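Local structure of hydrogenase expression/formation protein HypE (Desulfovibrio vulgaris subsp. vulgaris, 2Z1U) at residues I151-A156 / K207-V212; G165-I170 / L278-A283; M174-L179 / E252-G257; L188-D193 / S259-D264; H242-A247 / V320-L325. The protein binds ATP and magnesium and probably acts in hydrogenase maturation, in the ATP-dependent dehydration that makes the cyanide ligands of the [NiFe] active site, as in other HypE proteins. One frame throughout, in Å; residues are numbered along the deposited sequence.

In the fold
Contacts 2 and 5 belong to one mixed sheet, their centres about 17 Å apart: contact 2 joins strand 167-170 to the end of strand 275-278 and the start of helix 280-291, and contact 5 pairs strand 240-244 with strand 319-322. Contact 1 touches contact 2 through Val212 CG1 and Leu278 CD1, 4.1 Å apart. Contacts 3 and 4 share helix 252-260, with centres about 6 Å apart; Ser253 OG and Asp193 OD2, 3.1 Å apart, probably link them. In contact 3 the side chain of Met174 is about 9 Å from that of Asp220, a magnesium ligand, and about 13 Å from a bound ATP. The other contacts lie away from the ATP and magnesium sites.

Contact 1 of 5, residues I151-A156 / K207-V212; sequences ILVDPA and KLVLEV
The carbonyl O of Val209 lies 3.8 Å from methyl CG1 of Val153, and the carbonyl O of Leu152 lies 3.9 Å from CD2 of Leu210. Both partners are methyl groups, so these are van der Waals touches; no hydrogen bond crosses between the loop 151-156 and the helix 207-212. The weight of the contact is apolar. Val153 presents both methyls to Val209: its CG2 comes to 3.6 Å from Val209 CG1, while its CG1 is modelled closer still to the same methyl, at 3.4 Å. That last distance is tighter than usual for two methyls, and Val209 is itself turned off a staggered position (chi1 138°), so the fine detail there is doubtful. The side chain of Leu152 meets the helix chiefly through CB, 3.8 Å from Val209 CG1 and 4.0 Å from Leu210 CD2. Val209 is buried, whereas Leu210 is exposed. The contact packs the loop leaving strand 141-151, in the four-stranded sheet of the N-terminal half, on a helix of the AIR synthase-like C-terminal domain. Leu152 also touches Arg88 of strand 87-99, and helix 202-212 packs in turn against helix 280-291, where Leu208 meets Ala286 and Val289.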
# COMPACT_ATOMS: atom_id res chain seq x y z
N ILE A 151 -1.09 4.29 -18.79
CA ILE A 151 -1.34 5.66 -19.25
C ILE A 151 -1.86 5.65 -20.68
O ILE A 151 -1.35 4.91 -21.54
CB ILE A 151 -0.13 6.61 -19.03
CG1 ILE A 151 0.06 6.86 -17.53
CG2 ILE A 151 -0.35 7.95 -19.74
CD1 ILE A 151 1.41 7.37 -17.13
N LEU A 152 -2.92 6.44 -20.91
CA LEU A 152 -3.68 6.40 -22.17
C LEU A 152 -3.26 7.46 -23.18
O LEU A 152 -3.58 7.34 -24.36
CB LEU A 152 -5.18 6.53 -21.89
CG LEU A 152 -5.84 5.43 -21.04
CD1 LEU A 152 -7.21 5.88 -20.58
CD2 LEU A 152 -5.93 4.11 -21.81
N VAL A 153 -2.56 8.50 -22.73
CA VAL A 153 -2.23 9.64 -23.60
C VAL A 153 -0.88 10.26 -23.30
O VAL A 153 -0.40 10.18 -22.16
CB VAL A 153 -3.29 10.78 -23.52
CG1 VAL A 153 -4.54 10.42 -24.31
CG2 VAL A 153 -3.63 11.14 -22.07
N ASP A 154 -0.29 10.88 -24.32
CA ASP A 154 0.92 11.68 -24.15
C ASP A 154 0.78 12.97 -24.96
O ASP A 154 0.55 12.92 -26.17
CB ASP A 154 2.17 10.90 -24.58
CG ASP A 154 3.45 11.46 -23.99
OD1 ASP A 154 3.85 12.58 -24.37
OD2 ASP A 154 4.07 10.79 -23.15
N PRO A 155 0.88 14.14 -24.29
CA PRO A 155 1.08 14.28 -22.84
C PRO A 155 -0.16 13.92 -22.01
O PRO A 155 -1.29 14.09 -22.47
CB PRO A 155 1.42 15.77 -22.68
CG PRO A 155 0.80 16.43 -23.84
CD PRO A 155 0.83 15.45 -24.96
N ALA A 156 0.08 13.42 -20.80
CA ALA A 156 -0.98 13.01 -19.88
C ALA A 156 -1.32 14.16 -18.91
O ALA A 156 -0.53 15.11 -18.79
CB ALA A 156 -0.54 11.77 -19.12
N LYS A 207 -13.08 8.22 -21.31
CA LYS A 207 -13.78 8.89 -22.40
C LYS A 207 -13.29 10.33 -22.59
O LYS A 207 -13.17 10.79 -23.72
CB LYS A 207 -15.30 8.87 -22.24
CG LYS A 207 -16.02 9.28 -23.52
CD LYS A 207 -17.53 9.24 -23.40
CE LYS A 207 -18.16 9.34 -24.78
NZ LYS A 207 -19.64 9.27 -24.70
N LEU A 208 -12.99 11.02 -21.48
CA LEU A 208 -12.44 12.37 -21.56
C LEU A 208 -11.13 12.39 -22.33
O LEU A 208 -10.95 13.18 -23.25
CB LEU A 208 -12.19 12.94 -20.16
CG LEU A 208 -13.37 13.49 -19.36
CD1 LEU A 208 -12.88 13.93 -17.98
CD2 LEU A 208 -14.08 14.65 -20.09
N VAL A 209 -10.23 11.50 -21.94
CA VAL A 209 -8.87 11.50 -22.42
C VAL A 209 -8.77 11.03 -23.89
O VAL A 209 -8.08 11.65 -24.72
CB VAL A 209 -7.97 10.75 -21.40
CG1 VAL A 209 -6.96 9.83 -22.03
CG2 VAL A 209 -7.35 11.75 -20.38
N LEU A 210 -9.52 9.98 -24.22
CA LEU A 210 -9.51 9.39 -25.56
C LEU A 210 -10.44 10.01 -26.59
O LEU A 210 -10.14 9.98 -27.79
CB LEU A 210 -9.77 7.88 -25.48
CG LEU A 210 -8.79 7.09 -24.63
CD1 LEU A 210 -9.27 5.66 -24.52
CD2 LEU A 210 -7.39 7.15 -25.22
N GLU A 211 -11.58 10.56 -26.15
CA GLU A 211 -12.56 11.09 -27.09
C GLU A 211 -12.62 12.62 -27.14
O GLU A 211 -12.82 13.19 -28.20
CB GLU A 211 -13.94 10.46 -26.88
CG GLU A 211 -13.90 8.94 -27.10
CD GLU A 211 -15.27 8.28 -27.13
OE1 GLU A 211 -15.45 7.31 -26.37
OE2 GLU A 211 -16.14 8.73 -27.90
N VAL A 212 -12.43 13.27 -26.00
CA VAL A 212 -12.41 14.74 -25.96
C VAL A 212 -10.99 15.22 -26.26
O VAL A 212 -10.79 16.04 -27.18
CB VAL A 212 -12.96 15.28 -24.61
CG1 VAL A 212 -12.85 16.81 -24.55
CG2 VAL A 212 -14.41 14.83 -24.42

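Contact 2 of 5, residues G165-I170 / L278-A283; sequences GDAILI and LPEERA
Asp166 lies against the turn at Leu278 and Pro279 from CB through CG to OD1. CB is 3.6 Å from the carbonyl O of Leu278, and CG, set beside its own backbone N (chi1 -78°), sits 3.7 Å from the carbonyl carbon of Leu278. At the tip the two oxygens part company. OD1 rests 3.5 Å from Pro279 CA, beside a proline nitrogen that has no hydrogen to offer, while OD2 is bonded to His216 ND1 and to the backbone N of Arg163. The backbone adds an antiparallel hydrogen-bonded pair of Ala167 and Leu278: Ala167 N gives its hydrogen to Leu278 O at 2.9 Å, with an N-H...O angle of 145°, and the return bond from Leu278 N to Ala167 O is weak. On the face of the sheet that carries Ala167, its CB meets Ala283 CB at 3.6 Å and also approaches Glu280 OE2, an oxygen held in a salt bridge to Arg301. Further along the strand, Leu169 CD1 reaches Leu278 CD2 at 4.0 Å and the carbonyl O of Ala283 at 3.6 Å. Strand 167-170 lies between strands 275-278 and 300-306, and helix 280-291, which follows, packs on this face, with Leu169 also touching Ala286, Leu287 and Leu290.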
# COMPACT_ATOMS: atom_id res chain seq x y z
N GLY A 165 -6.36 30.66 -20.05
CA GLY A 165 -7.48 30.41 -20.96
C GLY A 165 -8.21 29.09 -20.77
O GLY A 165 -9.27 28.89 -21.35
N ASP A 166 -7.63 28.19 -19.96
CA ASP A 166 -8.24 26.90 -19.65
C ASP A 166 -9.56 27.07 -18.89
O ASP A 166 -9.67 27.94 -18.02
CB ASP A 166 -7.30 26.04 -18.80
CG ASP A 166 -6.20 25.38 -19.61
OD1 ASP A 166 -6.16 25.51 -20.85
OD2 ASP A 166 -5.36 24.70 -18.98
N ALA A 167 -10.54 26.23 -19.21
CA ALA A 167 -11.76 26.16 -18.42
C ALA A 167 -11.52 25.25 -17.21
O ALA A 167 -10.70 24.33 -17.27
CB ALA A 167 -12.91 25.65 -19.26
N ILE A 168 -12.20 25.52 -16.11
CA ILE A 168 -12.15 24.66 -14.93
C ILE A 168 -13.53 24.08 -14.79
O ILE A 168 -14.51 24.83 -14.64
CB ILE A 168 -11.77 25.41 -13.63
CG1 ILE A 168 -10.44 26.16 -13.78
CG2 ILE A 168 -11.68 24.43 -12.44
CD1 ILE A 168 -10.11 27.11 -12.60
N LEU A 169 -13.60 22.76 -14.91
CA LEU A 169 -14.86 22.03 -14.84
C LEU A 169 -14.91 21.17 -13.58
O LEU A 169 -13.89 20.64 -13.11
CB LEU A 169 -15.04 21.12 -16.07
CG LEU A 169 -14.86 21.63 -17.50
CD1 LEU A 169 -15.13 20.48 -18.48
CD2 LEU A 169 -15.77 22.83 -17.80
N ILE A 170 -16.11 21.06 -13.03
CA ILE A 170 -16.35 20.14 -11.91
C ILE A 170 -17.34 19.08 -12.36
O ILE A 170 -18.24 19.37 -13.18
CB ILE A 170 -16.86 20.92 -10.66
CG1 ILE A 170 -16.62 20.12 -9.39
CG2 ILE A 170 -18.34 21.33 -10.84
CD1 ILE A 170 -15.14 19.92 -9.01
N LEU A 278 -8.76 22.09 -18.96
CA LEU A 278 -8.49 21.87 -20.38
C LEU A 278 -8.76 23.15 -21.20
O LEU A 278 -9.54 24.00 -20.77
CB LEU A 278 -9.34 20.69 -20.90
CG LEU A 278 -10.79 20.90 -21.38
CD1 LEU A 278 -11.28 19.59 -21.94
CD2 LEU A 278 -11.73 21.40 -20.28
N PRO A 279 -8.16 23.27 -22.41
CA PRO A 279 -8.42 24.45 -23.25
C PRO A 279 -9.90 24.72 -23.48
O PRO A 279 -10.72 23.79 -23.53
CB PRO A 279 -7.76 24.09 -24.58
CG PRO A 279 -6.69 23.14 -24.22
CD PRO A 279 -7.22 22.34 -23.06
N GLU A 280 -10.23 26.00 -23.66
CA GLU A 280 -11.59 26.46 -23.84
C GLU A 280 -12.38 25.74 -24.94
O GLU A 280 -13.55 25.43 -24.74
CB GLU A 280 -11.60 27.99 -24.06
CG GLU A 280 -12.98 28.65 -24.19
CD GLU A 280 -13.97 28.23 -23.11
OE1 GLU A 280 -15.14 27.92 -23.47
OE2 GLU A 280 -13.59 28.20 -21.92
N GLU A 281 -11.74 25.44 -26.07
CA GLU A 281 -12.49 24.88 -27.22
C GLU A 281 -12.91 23.42 -27.05
O GLU A 281 -13.74 22.90 -27.81
CB GLU A 281 -11.77 25.14 -28.56
CG GLU A 281 -10.75 24.08 -29.00
CD GLU A 281 -9.35 24.33 -28.45
OE1 GLU A 281 -9.17 25.28 -27.64
OE2 GLU A 281 -8.44 23.57 -28.82
N ARG A 282 -12.36 22.76 -26.03
CA ARG A 282 -12.75 21.40 -25.67
C ARG A 282 -13.68 21.35 -24.45
O ARG A 282 -14.17 20.28 -24.10
CB ARG A 282 -11.51 20.56 -25.39
CG ARG A 282 -11.04 19.72 -26.56
CD ARG A 282 -9.86 20.34 -27.29
NE ARG A 282 -8.82 19.34 -27.54
CZ ARG A 282 -8.73 18.59 -28.64
NH1 ARG A 282 -9.61 18.72 -29.62
NH2 ARG A 282 -7.75 17.70 -28.75
N ALA A 283 -13.92 22.51 -23.83
CA ALA A 283 -14.63 22.60 -22.55
C ALA A 283 -16.06 22.07 -22.59
O ALA A 283 -16.50 21.36 -21.70
CB ALA A 283 -14.62 24.04 -22.03

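Contact 3 of 5, residues M174-L179 / E252-G257; sequences MGDHGL and ESVRNG
The carboxylate of Asp176 has methyl CG2 of Val254 standing over its plane, almost directly above OD1 and 3.3 Å from it. Its polar partners come from elsewhere: OD2 is hydrogen-bonded to Ser173 OG, and OD1 has a long, weak ion pair with Arg251 NH1. The two side chains cross at about a right angle. The other methyl of Val254, CG1, lies anti to the backbone N (chi1 169°) and rests on the backbone ahead of helix 176-184, 3.7 Å from Met174 O and 4.0 Å from Gly175 C. Gly175 is the N-cap residue, with phi 101°, a conformation that favours glycine; having no CB, it lets Val254 close in on the main chain. Leu179, a turn into the helix, meets the backbone of the partner helix, its CD1 3.7 Å from Val254 CA and 4.1 Å from Ser253 O. The same methyl settles 4.0 Å from the CA of Gly257, where the bare backbone of helix 252-260 allows the close approach, and CD2 lies 4.1 Å from Gly257 O. No hydrogen bond joins the two helices here. The contact probably rests on dispersion and shape, buried methyls fitted against glycine backbone, while Asp176 finds its hydrogen bond at Ser173; the methyl over its plane probably keeps water from that side of OD1.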
# COMPACT_ATOMS: atom_id res chain seq x y z
N MET A 174 -20.43 19.52 -4.43
CA MET A 174 -19.33 19.60 -3.48
C MET A 174 -19.82 19.45 -2.05
O MET A 174 -20.87 19.99 -1.68
CB MET A 174 -18.60 20.94 -3.65
CG MET A 174 -17.85 21.05 -4.99
SD MET A 174 -16.34 20.08 -5.08
CE MET A 174 -16.81 18.59 -6.05
N GLY A 175 -19.05 18.71 -1.25
CA GLY A 175 -19.24 18.69 0.21
C GLY A 175 -19.99 17.49 0.77
O GLY A 175 -20.02 17.29 1.98
N ASP A 176 -20.61 16.70 -0.11
CA ASP A 176 -21.49 15.59 0.28
C ASP A 176 -20.84 14.55 1.18
O ASP A 176 -21.37 14.28 2.27
CB ASP A 176 -22.06 14.91 -0.96
CG ASP A 176 -22.74 15.91 -1.89
OD1 ASP A 176 -23.98 15.97 -1.88
OD2 ASP A 176 -22.02 16.65 -2.59
N HIS A 177 -19.70 14.00 0.76
CA HIS A 177 -19.00 13.01 1.56
C HIS A 177 -18.62 13.53 2.95
O HIS A 177 -18.94 12.89 3.96
CB HIS A 177 -17.73 12.52 0.87
CG HIS A 177 -16.98 11.50 1.67
ND1 HIS A 177 -17.33 10.17 1.69
CD2 HIS A 177 -15.93 11.62 2.51
CE1 HIS A 177 -16.51 9.51 2.49
NE2 HIS A 177 -15.65 10.37 3.00
N GLY A 178 -17.92 14.66 2.98
CA GLY A 178 -17.47 15.26 4.24
C GLY A 178 -18.62 15.50 5.21
O GLY A 178 -18.51 15.19 6.39
N LEU A 179 -19.72 16.07 4.72
CA LEU A 179 -20.89 16.32 5.55
C LEU A 179 -21.46 15.03 6.11
O LEU A 179 -21.76 14.96 7.30
CB LEU A 179 -21.98 17.07 4.76
CG LEU A 179 -22.90 18.06 5.47
CD1 LEU A 179 -24.27 18.11 4.80
CD2 LEU A 179 -23.05 17.83 6.98
N GLU A 252 -28.75 21.99 -1.77
CA GLU A 252 -29.40 22.80 -0.72
C GLU A 252 -29.26 22.16 0.66
O GLU A 252 -28.90 22.82 1.63
CB GLU A 252 -30.89 23.02 -1.06
CG GLU A 252 -31.59 24.11 -0.26
CD GLU A 252 -33.08 24.20 -0.58
OE1 GLU A 252 -33.55 23.46 -1.48
OE2 GLU A 252 -33.79 25.01 0.06
N SER A 253 -29.52 20.85 0.72
CA SER A 253 -29.42 20.06 1.95
C SER A 253 -27.99 20.01 2.50
O SER A 253 -27.79 19.95 3.71
CB SER A 253 -29.91 18.65 1.67
OG SER A 253 -29.04 18.02 0.74
N VAL A 254 -27.00 20.01 1.60
CA VAL A 254 -25.59 20.06 1.99
C VAL A 254 -25.21 21.46 2.50
O VAL A 254 -24.58 21.60 3.54
CB VAL A 254 -24.65 19.59 0.84
CG1 VAL A 254 -23.19 19.88 1.16
CG2 VAL A 254 -24.85 18.08 0.56
N ARG A 255 -25.62 22.50 1.76
CA ARG A 255 -25.43 23.89 2.20
C ARG A 255 -26.00 24.10 3.60
O ARG A 255 -25.32 24.65 4.48
CB ARG A 255 -26.09 24.89 1.25
CG ARG A 255 -25.31 25.14 -0.03
CD ARG A 255 -25.69 26.45 -0.72
NE ARG A 255 -25.02 26.57 -2.02
CZ ARG A 255 -23.78 27.02 -2.19
NH1 ARG A 255 -23.04 27.39 -1.14
NH2 ARG A 255 -23.26 27.08 -3.41
N ASN A 256 -27.24 23.65 3.80
CA ASN A 256 -27.93 23.78 5.08
C ASN A 256 -27.29 22.97 6.21
O ASN A 256 -27.20 23.44 7.35
CB ASN A 256 -29.41 23.43 4.93
CG ASN A 256 -30.17 24.44 4.09
OD1 ASN A 256 -29.79 25.62 4.02
ND2 ASN A 256 -31.26 24.00 3.46
N GLY A 257 -26.83 21.76 5.89
CA GLY A 257 -26.12 20.95 6.86
C GLY A 257 -24.78 21.55 7.21
O GLY A 257 -24.33 21.47 8.35

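Contact 4 of 5, residues L188-D193 / S259-D264; sequences LNFAAD and SFLGLD
Phe190 and Phe260 meet with their ring planes turned 76° from each other and their centroids 5.4 Å apart, an oblique pair. At the rim of the Phe190 ring, Phe260 CD2 is near its plane, 3.3 Å from CZ and 3.6 Å from CE2. Phe260 CB is 3.8 Å from Phe190 CE2. The ring of Phe260 is carried there from the last turn of helix 252-260 with CG anti to the backbone N (chi1 -178°), while the ring of Phe190 extends from the loop that follows helix 176-184. Leu261 crosses Phe190 obliquely beside this pair, its CD1 3.9 Å from Phe190 CE1, so that CE1, CZ and CE2 of one ring meet two consecutive residues. Leu188 closes the group more loosely: its CD1 is 4.3 Å from Leu261 CD2 and 4.4 Å from Phe260 CE2. Just beyond, Gly262 takes a positive phi and turns the chain out of the helix, and Leu261 also packs on Leu179 of helix 176-184, as Phe190 does on Ser183. With no hydrogen bond or charge pairing across it, this surface contact rests on aromatic and aliphatic carbon alone, and its main energetic gain is probably the partial withdrawal of two phenyl rings and two leucines from water.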
# COMPACT_ATOMS: atom_id res chain seq x y z
N LEU A 188 -26.44 12.48 13.48
CA LEU A 188 -27.38 13.36 12.78
C LEU A 188 -27.62 12.97 11.33
O LEU A 188 -26.67 12.73 10.58
CB LEU A 188 -26.91 14.82 12.84
CG LEU A 188 -26.97 15.59 14.16
CD1 LEU A 188 -26.10 16.84 14.09
CD2 LEU A 188 -28.41 15.95 14.56
N ASN A 189 -28.89 12.89 10.95
CA ASN A 189 -29.31 12.75 9.55
C ASN A 189 -30.05 14.01 9.12
O ASN A 189 -31.17 14.26 9.58
CB ASN A 189 -30.20 11.52 9.36
CG ASN A 189 -29.42 10.21 9.37
OD1 ASN A 189 -28.41 10.06 8.67
ND2 ASN A 189 -29.89 9.25 10.16
N PHE A 190 -29.42 14.80 8.25
CA PHE A 190 -29.99 16.08 7.79
C PHE A 190 -31.10 15.89 6.76
O PHE A 190 -32.17 16.52 6.86
CB PHE A 190 -28.91 17.01 7.23
CG PHE A 190 -28.15 17.76 8.28
CD1 PHE A 190 -26.95 17.27 8.77
CD2 PHE A 190 -28.64 18.97 8.78
CE1 PHE A 190 -26.24 17.96 9.75
CE2 PHE A 190 -27.94 19.67 9.76
CZ PHE A 190 -26.73 19.16 10.24
N ALA A 191 -30.83 15.04 5.77
CA ALA A 191 -31.79 14.69 4.73
C ALA A 191 -31.43 13.33 4.15
O ALA A 191 -30.31 12.85 4.32
CB ALA A 191 -31.82 15.77 3.64
N ALA A 192 -32.39 12.71 3.47
CA ALA A 192 -32.12 11.49 2.71
C ALA A 192 -31.11 11.83 1.60
O ALA A 192 -30.33 10.97 1.16
CB ALA A 192 -33.40 10.95 2.12
N ASP A 193 -31.14 13.10 1.22
CA ASP A 193 -30.35 13.69 0.13
C ASP A 193 -28.84 13.70 0.37
O ASP A 193 -28.05 13.89 -0.56
CB ASP A 193 -30.85 15.13 -0.08
CG ASP A 193 -30.65 15.62 -1.50
OD1 ASP A 193 -30.54 14.78 -2.42
OD2 ASP A 193 -30.62 16.84 -1.70
N SER A 259 -23.91 24.80 7.13
CA SER A 259 -24.04 26.03 7.90
C SER A 259 -24.49 25.76 9.34
O SER A 259 -24.10 26.48 10.27
CB SER A 259 -24.93 27.06 7.17
OG SER A 259 -26.26 26.61 6.98
N PHE A 260 -25.27 24.70 9.52
CA PHE A 260 -25.70 24.23 10.85
C PHE A 260 -24.53 23.68 11.67
O PHE A 260 -24.55 23.75 12.90
CB PHE A 260 -26.80 23.17 10.69
CG PHE A 260 -27.36 22.65 11.99
CD1 PHE A 260 -28.45 23.28 12.60
CD2 PHE A 260 -26.83 21.51 12.59
CE1 PHE A 260 -28.98 22.80 13.80
CE2 PHE A 260 -27.34 21.02 13.78
CZ PHE A 260 -28.43 21.66 14.39
N LEU A 261 -23.51 23.14 10.99
CA LEU A 261 -22.34 22.56 11.65
C LEU A 261 -21.08 23.44 11.58
O LEU A 261 -20.01 23.03 12.02
CB LEU A 261 -22.03 21.17 11.09
CG LEU A 261 -23.03 20.04 11.35
CD1 LEU A 261 -22.55 18.75 10.70
CD2 LEU A 261 -23.25 19.82 12.85
N GLY A 262 -21.22 24.63 11.00
CA GLY A 262 -20.11 25.58 10.84
C GLY A 262 -19.04 25.13 9.86
O GLY A 262 -17.87 25.50 10.00
N LEU A 263 -19.45 24.32 8.88
CA LEU A 263 -18.54 23.77 7.88
C LEU A 263 -18.63 24.52 6.54
O LEU A 263 -19.67 25.08 6.19
CB LEU A 263 -18.84 22.27 7.66
CG LEU A 263 -18.83 21.29 8.85
CD1 LEU A 263 -19.40 19.93 8.43
CD2 LEU A 263 -17.44 21.13 9.45
N ASP A 264 -17.54 24.50 5.79
CA ASP A 264 -17.49 25.14 4.47
C ASP A 264 -17.44 24.03 3.41
O ASP A 264 -16.46 23.28 3.35
CB ASP A 264 -16.25 26.05 4.40
CG ASP A 264 -16.21 26.91 3.14
OD1 ASP A 264 -15.61 28.00 3.22
OD2 ASP A 264 -16.77 26.51 2.09

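Contact 5 of 5, residues H242-A247 / V320-L325; sequences HVLETA and VMETAL
Val243 O takes the hydrogen of Glu322 N at 2.7 Å, in a parallel beta ladder inside the mixed sheet of this AIR synthase-like domain. Strands 242-244 and 320-322 run in the same sense, their axes 30° apart. Val243 N bonds back to Val320 O, so Val243 uses both its N-H and its carbonyl toward the partner strand. Glu245 N continues the ladder to Glu322 O at 2.8 Å with an N-H...O angle of 172°. Glu322 O is gripped twice, since a water that also accepts from Thr246 N donates to it. Where the strands end, a side chain takes over: Glu245, its CG anti to the backbone N (chi1 -172°) and its chain extended beyond, receives Ala324 N on OE1 at 2.9 Å, through the lone pair facing away from OE2. That bond ties the 3-10 turn at 245-247 to the chain leaving the other strand. Packing spreads from there. Met321 bends round so that its CE lies 3.5 Å from Glu245 OE2, with SD against Glu245 CB. Thr246 CG2 touches Ala324 CB at 3.7 Å. On the face bearing Leu244 and Glu322, the two side chains lie side by side, Leu244 CD1 reaching Glu322 CD at 3.6 Å. Strand 300-306 flanks strand 240-244 on its other edge, and strand 328-330 follows strand 319-322. Back at the start of the ladder, Val320 CG1 makes a CH-pi contact over one face of the His242 ring, offset toward the rim and 3.6 Å from CE1.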
# COMPACT_ATOMS: atom_id res chain seq x y z
N HIS A 242 -9.52 31.29 -11.23
CA HIS A 242 -10.66 32.16 -10.97
C HIS A 242 -11.94 31.33 -11.01
O HIS A 242 -12.22 30.66 -12.00
CB HIS A 242 -10.72 33.32 -11.97
CG HIS A 242 -9.71 34.40 -11.70
ND1 HIS A 242 -10.02 35.56 -11.02
CD2 HIS A 242 -8.39 34.47 -11.98
CE1 HIS A 242 -8.94 36.31 -10.91
NE2 HIS A 242 -7.93 35.67 -11.48
N VAL A 243 -12.71 31.38 -9.94
CA VAL A 243 -13.88 30.53 -9.77
C VAL A 243 -15.12 31.38 -9.46
O VAL A 243 -15.00 32.43 -8.84
CB VAL A 243 -13.59 29.47 -8.67
CG1 VAL A 243 -14.85 29.09 -7.89
CG2 VAL A 243 -12.98 28.21 -9.33
N LEU A 244 -16.29 30.94 -9.94
CA LEU A 244 -17.53 31.69 -9.71
C LEU A 244 -18.38 30.97 -8.66
O LEU A 244 -18.83 29.83 -8.89
CB LEU A 244 -18.32 31.83 -11.02
CG LEU A 244 -19.56 32.74 -11.03
CD1 LEU A 244 -19.23 34.20 -10.66
CD2 LEU A 244 -20.27 32.67 -12.38
N GLU A 245 -18.61 31.62 -7.51
CA GLU A 245 -19.29 30.96 -6.38
C GLU A 245 -20.62 30.29 -6.76
O GLU A 245 -20.89 29.16 -6.37
CB GLU A 245 -19.51 31.90 -5.19
CG GLU A 245 -20.03 31.18 -3.92
CD GLU A 245 -20.06 32.07 -2.69
OE1 GLU A 245 -20.30 33.26 -2.82
OE2 GLU A 245 -19.85 31.57 -1.57
N THR A 246 -21.43 31.03 -7.51
CA THR A 246 -22.77 30.58 -7.89
C THR A 246 -22.73 29.36 -8.81
O THR A 246 -23.72 28.65 -8.89
CB THR A 246 -23.63 31.68 -8.55
OG1 THR A 246 -22.94 32.24 -9.68
CG2 THR A 246 -24.01 32.78 -7.55
N ALA A 247 -21.60 29.16 -9.50
CA ALA A 247 -21.43 28.05 -10.45
C ALA A 247 -20.95 26.76 -9.80
O ALA A 247 -21.06 25.68 -10.41
CB ALA A 247 -20.49 28.47 -11.60
N VAL A 320 -8.95 32.74 -6.59
CA VAL A 320 -9.92 33.78 -6.30
C VAL A 320 -11.34 33.50 -6.80
O VAL A 320 -11.57 33.22 -7.98
CB VAL A 320 -9.40 35.22 -6.62
CG1 VAL A 320 -8.16 35.21 -7.52
CG2 VAL A 320 -10.50 36.17 -7.12
N MET A 321 -12.27 33.56 -5.86
CA MET A 321 -13.67 33.26 -6.14
C MET A 321 -14.43 34.56 -6.25
O MET A 321 -14.42 35.38 -5.31
CB MET A 321 -14.26 32.39 -5.03
CG MET A 321 -15.69 31.91 -5.31
SD MET A 321 -16.24 30.60 -4.19
CE MET A 321 -16.47 31.48 -2.65
N GLU A 322 -15.08 34.75 -7.40
CA GLU A 322 -16.07 35.82 -7.49
C GLU A 322 -17.30 35.35 -6.72
O GLU A 322 -17.90 34.31 -7.02
CB GLU A 322 -16.45 36.16 -8.94
CG GLU A 322 -17.51 37.22 -8.98
CD GLU A 322 -17.94 37.60 -10.38
OE1 GLU A 322 -17.18 37.31 -11.33
OE2 GLU A 322 -19.04 38.18 -10.53
N THR A 323 -17.63 36.13 -5.70
CA THR A 323 -18.63 35.81 -4.71
C THR A 323 -20.07 36.00 -5.27
O THR A 323 -20.24 36.74 -6.25
CB THR A 323 -18.32 36.73 -3.52
OG1 THR A 323 -17.45 36.04 -2.58
CG2 THR A 323 -19.54 37.27 -2.85
N ALA A 324 -21.07 35.35 -4.67
CA ALA A 324 -22.49 35.52 -5.08
C ALA A 324 -23.01 36.93 -4.85
O ALA A 324 -24.01 37.35 -5.45
CB ALA A 324 -23.37 34.53 -4.34
N LEU A 325 -22.35 37.66 -3.95
CA LEU A 325 -22.77 39.02 -3.64
C LEU A 325 -22.17 40.06 -4.57
O LEU A 325 -22.52 41.23 -4.49
CB LEU A 325 -22.45 39.37 -2.17
CG LEU A 325 -22.73 38.32 -1.08
CD1 LEU A 325 -22.38 38.91 0.31
CD2 LEU A 325 -24.21 37.90 -1.12
O HOH W 1 -20.67 34.06 -7.90